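Local atomic coordinates of hypothetical protein (Neisseria meningitidis Z2491, PDB entry 2F46), a protein that is probably a phosphatase of a nonclassical, eukaryotic-like type, inferred to remove phosphate groups from its substrate. Residues Asn49-Glu55 with Cys109-Cys115. Numbering follows the deposited sequence.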
ATOM      1  N   ASN A  49       0.185   1.826  -5.719  1.00  7.12           N
ATOM      2  CA  ASN A  49      -0.252   0.556  -6.322  1.00  7.06           C
ATOM      3  C   ASN A  49      -1.434   0.657  -7.271  1.00 10.18           C
ATOM      4  O   ASN A  49      -2.096  -0.323  -7.558  1.00 10.73           O
ATOM      5  CB  ASN A  49      -0.511  -0.531  -5.245  1.00  8.53           C
ATOM      6  CG  ASN A  49       0.738  -0.955  -4.503  1.00  8.89           C
ATOM      7  OD1 ASN A  49       0.799  -0.891  -3.260  1.00  8.65           O
ATOM      8  ND2 ASN A  49       1.746  -1.467  -5.238  1.00  8.22           N
ATOM      9  N   ARG A  50      -1.691   1.898  -7.709  1.00 10.35           N
ATOM     10  CA  ARG A  50      -2.843   2.256  -8.527  1.00 11.91           C
ATOM     11  C   ARG A  50      -2.378   2.678  -9.902  1.00 11.48           C
ATOM     12  O   ARG A  50      -1.579   3.606 -10.006  1.00 11.18           O
ATOM     13  CB  ARG A  50      -3.635   3.422  -7.897  1.00 11.54           C
ATOM     14  CG  ARG A  50      -5.000   3.575  -8.486  1.00 16.31           C
ATOM     15  CD  ARG A  50      -5.735   4.707  -7.827  1.00 12.24           C
ATOM     16  NE  ARG A  50      -7.094   4.674  -8.274  1.00 13.95           N
ATOM     17  CZ  ARG A  50      -8.023   5.550  -7.941  1.00 17.75           C
ATOM     18  NH1 ARG A  50      -7.742   6.589  -7.177  1.00 15.72           N
ATOM     19  NH2 ARG A  50      -9.249   5.370  -8.391  1.00 17.75           N
ATOM     20  N   PRO A  51      -2.905   2.041 -10.962  1.00 11.52           N
ATOM     21  CA  PRO A  51      -2.674   2.628 -12.297  1.00 11.96           C
ATOM     22  C   PRO A  51      -3.200   4.063 -12.364  1.00  9.92           C
ATOM     23  O   PRO A  51      -4.218   4.373 -11.780  1.00 10.41           O
ATOM     24  CB  PRO A  51      -3.499   1.721 -13.217  1.00 12.38           C
ATOM     25  CG  PRO A  51      -3.705   0.441 -12.424  1.00 15.86           C
ATOM     26  CD  PRO A  51      -3.823   0.892 -11.010  1.00 11.29           C
ATOM     27  N   ASP A  52      -2.520   4.914 -13.135  1.00 13.22           N
ATOM     28  CA  ASP A  52      -3.033   6.257 -13.392  1.00 14.58           C
ATOM     29  C   ASP A  52      -4.328   6.130 -14.209  1.00 14.10           C
ATOM     30  O   ASP A  52      -4.477   5.161 -14.971  1.00 18.06           O
ATOM     31  CB  ASP A  52      -2.029   7.097 -14.187  1.00 14.59           C
ATOM     32  CG  ASP A  52      -0.803   7.540 -13.390  1.00 20.31           C
ATOM     33  OD1 ASP A  52      -0.863   7.603 -12.145  1.00 14.39           O
ATOM     34  OD2 ASP A  52       0.234   7.845 -14.042  1.00 20.45           O
ATOM     35  N   ARG A  53      -5.212   7.108 -14.027  1.00 15.32           N
ATOM     36  CA  ARG A  53      -6.415   7.329 -14.868  1.00 17.85           C
ATOM     37  C   ARG A  53      -7.495   6.296 -14.622  1.00 19.44           C
ATOM     38  O   ARG A  53      -8.323   6.030 -15.501  1.00 20.18           O
ATOM     39  CB  ARG A  53      -6.047   7.417 -16.355  1.00 19.95           C
ATOM     40  CG  ARG A  53      -4.926   8.371 -16.654  1.00 20.25           C
ATOM     41  CD  ARG A  53      -5.284   9.771 -16.227  1.00 22.45           C
ATOM     42  NE  ARG A  53      -4.117  10.629 -16.390  1.00 22.34           N
ATOM     43  CZ  ARG A  53      -3.768  11.244 -17.526  1.00 25.50           C
ATOM     44  NH1 ARG A  53      -4.518  11.145 -18.624  1.00 20.57           N
ATOM     45  NH2 ARG A  53      -2.642  11.955 -17.555  1.00 18.82           N
ATOM     46  N   GLU A  54      -7.549   5.765 -13.398  1.00 15.96           N
ATOM     47  CA  GLU A  54      -8.703   4.976 -13.000  1.00 16.88           C
ATOM     48  C   GLU A  54      -9.941   5.847 -12.839  1.00 17.91           C
ATOM     49  O   GLU A  54     -11.032   5.387 -13.137  1.00 21.74           O
ATOM     50  CB  GLU A  54      -8.440   4.159 -11.710  1.00 14.64           C
ATOM     51  CG  GLU A  54      -7.593   2.942 -11.949  1.00 14.20           C
ATOM     52  CD  GLU A  54      -7.568   1.941 -10.781  1.00 14.42           C
ATOM     53  OE1 GLU A  54      -7.908   2.345  -9.646  1.00 13.80           O
ATOM     54  OE2 GLU A  54      -7.208   0.747 -11.058  1.00 14.55           O
ATOM     55  N   GLU A  55      -9.772   7.075 -12.363  1.00 23.07           N
ATOM     56  CA  GLU A  55     -10.864   8.065 -12.250  1.00 25.04           C
ATOM     57  C   GLU A  55     -10.375   9.405 -12.782  1.00 27.89           C
ATOM     58  O   GLU A  55      -9.185   9.698 -12.721  1.00 26.53           O
ATOM     59  CB  GLU A  55     -11.284   8.274 -10.817  1.00 27.96           C
ATOM     60  CG  GLU A  55     -11.730   7.057 -10.114  1.00 28.21           C
ATOM     61  CD  GLU A  55     -12.125   7.367  -8.683  1.00 38.59           C
ATOM     62  OE1 GLU A  55     -13.243   7.877  -8.465  1.00 41.47           O
ATOM     63  OE2 GLU A  55     -11.321   7.109  -7.773  1.00 31.84           O
ATOM     64  N   CYS A 109      -3.511   2.946  -2.748  0.70  7.56           N
ATOM     65  CA  CYS A 109      -4.155   2.709  -4.014  0.70  6.50           C
ATOM     66  C   CYS A 109      -5.401   3.568  -3.926  0.70  7.09           C
ATOM     67  O   CYS A 109      -5.395   4.649  -3.325  0.70  9.42           O
ATOM     68  CB  CYS A 109      -4.367   1.203  -4.292  0.70  8.83           C
ATOM     69  SG  CYS A 109      -5.759   0.352  -3.515  0.70  8.10           S
ATOM     70  N   ARG A 110      -6.475   3.132  -4.540  0.50  4.93           N
ATOM     71  CA  ARG A 110      -7.714   3.924  -4.414  0.50  7.30           C
ATOM     72  C   ARG A 110      -8.228   3.860  -2.979  0.50 10.68           C
ATOM     73  O   ARG A 110      -8.685   4.873  -2.412  0.50 11.02           O
ATOM     74  CB  ARG A 110      -8.792   3.379  -5.360  0.50 10.57           C
ATOM     75  CG  ARG A 110     -10.070   4.218  -5.339  0.50  9.31           C
ATOM     76  CD  ARG A 110     -11.110   3.679  -6.294  0.50 14.47           C
ATOM     77  NE  ARG A 110     -12.308   4.516  -6.257  0.50 21.29           N
ATOM     78  CZ  ARG A 110     -13.297   4.396  -5.379  0.50 22.27           C
ATOM     79  NH1 ARG A 110     -13.276   3.454  -4.437  0.50 27.26           N
ATOM     80  NH2 ARG A 110     -14.330   5.233  -5.456  0.50 27.55           N
ATOM     81  N   THR A 111      -8.160   2.667  -2.385  1.00 11.20           N
ATOM     82  CA  THR A 111      -8.671   2.422  -1.045  1.00 12.34           C
ATOM     83  C   THR A 111      -7.661   1.893  -0.050  1.00 12.86           C
ATOM     84  O   THR A 111      -7.931   1.888   1.154  1.00 14.41           O
ATOM     85  CB  THR A 111      -9.752   1.350  -1.098  1.00 13.78           C
ATOM     86  OG1 THR A 111      -9.197   0.156  -1.672  1.00 14.03           O
ATOM     87  CG2 THR A 111     -10.965   1.818  -1.858  1.00 18.42           C
ATOM     88  N   GLY A 112      -6.519   1.406  -0.535  1.00 10.11           N
ATOM     89  CA  GLY A 112      -5.589   0.651   0.292  1.00 10.34           C
ATOM     90  C   GLY A 112      -5.774  -0.854   0.175  1.00  8.81           C
ATOM     91  O   GLY A 112      -4.948  -1.611   0.696  1.00 10.09           O
ATOM     92  N   THR A 113      -6.795  -1.310  -0.542  1.00  9.30           N
ATOM     93  CA  THR A 113      -7.049  -2.745  -0.715  1.00  8.51           C
ATOM     94  C   THR A 113      -5.881  -3.451  -1.392  1.00  8.41           C
ATOM     95  O   THR A 113      -5.445  -4.515  -0.972  1.00  7.99           O
ATOM     96  CB  THR A 113      -8.331  -2.967  -1.514  1.00  9.69           C
ATOM     97  OG1 THR A 113      -9.408  -2.421  -0.728  1.00 13.08           O
ATOM     98  CG2 THR A 113      -8.597  -4.438  -1.767  1.00 10.35           C
ATOM     99  N   ARG A 114      -5.405  -2.864  -2.480  1.00  8.90           N
ATOM    100  CA  ARG A 114      -4.322  -3.550  -3.216  1.00  7.61           C
ATOM    101  C   ARG A 114      -3.050  -3.651  -2.408  1.00  7.93           C
ATOM    102  O   ARG A 114      -2.392  -4.721  -2.435  1.00  7.44           O
ATOM    103  CB  ARG A 114      -4.066  -2.871  -4.552  1.00  7.47           C
ATOM    104  CG  ARG A 114      -5.168  -3.140  -5.556  1.00  7.21           C
ATOM    105  CD  ARG A 114      -5.101  -2.170  -6.761  1.00  9.46           C
ATOM    106  NE  ARG A 114      -5.977  -1.030  -6.537  1.00  9.81           N
ATOM    107  CZ  ARG A 114      -6.404  -0.241  -7.514  1.00 10.90           C
ATOM    108  NH1 ARG A 114      -5.995  -0.413  -8.751  1.00  9.38           N
ATOM    109  NH2 ARG A 114      -7.279   0.715  -7.234  1.00 12.71           N
ATOM    110  N   CYS A 115      -2.703  -2.590  -1.673  0.70  6.88           N
ATOM    111  CA  CYS A 115      -1.537  -2.588  -0.791  0.70  5.57           C
ATOM    112  C   CYS A 115      -1.671  -3.715   0.246  0.70  5.47           C
ATOM    113  O   CYS A 115      -0.767  -4.536   0.474  0.70  5.86           O
ATOM    114  CB  CYS A 115      -1.368  -1.225  -0.120  0.70  7.22           C
ATOM    115  SG  CYS A 115      -1.622   0.210  -1.251  0.70  6.15           S
TER
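Glu54 meets Arg114 in a two-pronged salt bridge: Arg114 NH2 donates to Glu54 OE1 (3.0 Å, 166°) and Arg114 NH1 to Glu54 OE2 (2.9 Å, 159°), while Val81 O accepts from NH1. Arg50 extends the network, its NE 2.8 Å from Glu54 OE1 and its NH2 2.8 Å from Glu55 OE2, which also bonds Arg110 NE (3.2 Å). Two carboxylates only partly offset three guanidinium charges, but the shared Glu55 OE2 lets Arg50 NH2 sit 3.8 Å from Arg110 NE. The backbones approach most closely at Arg50 and Cys109 (CA-CA 4.7 Å), and Arg50 CA covers one face of the Arg114 guanidinium. Asn49 CB touches Arg114 CB (4.3 Å), its ND2 bonded to Gln79 O. After strand 105-108, Cys109 SG accepts from Thr111 N (3.5 Å) in the loop, Arg114 N (3.4 Å) in the first turn of helix 113-125, and weakly from Gly112 N and Arg114 NE. This CX4R loop resembles the CX5R phosphate-binding loop of classical cysteine-dependent phosphatases, one residue shorter, consistent with Cys109 being the nucleophile.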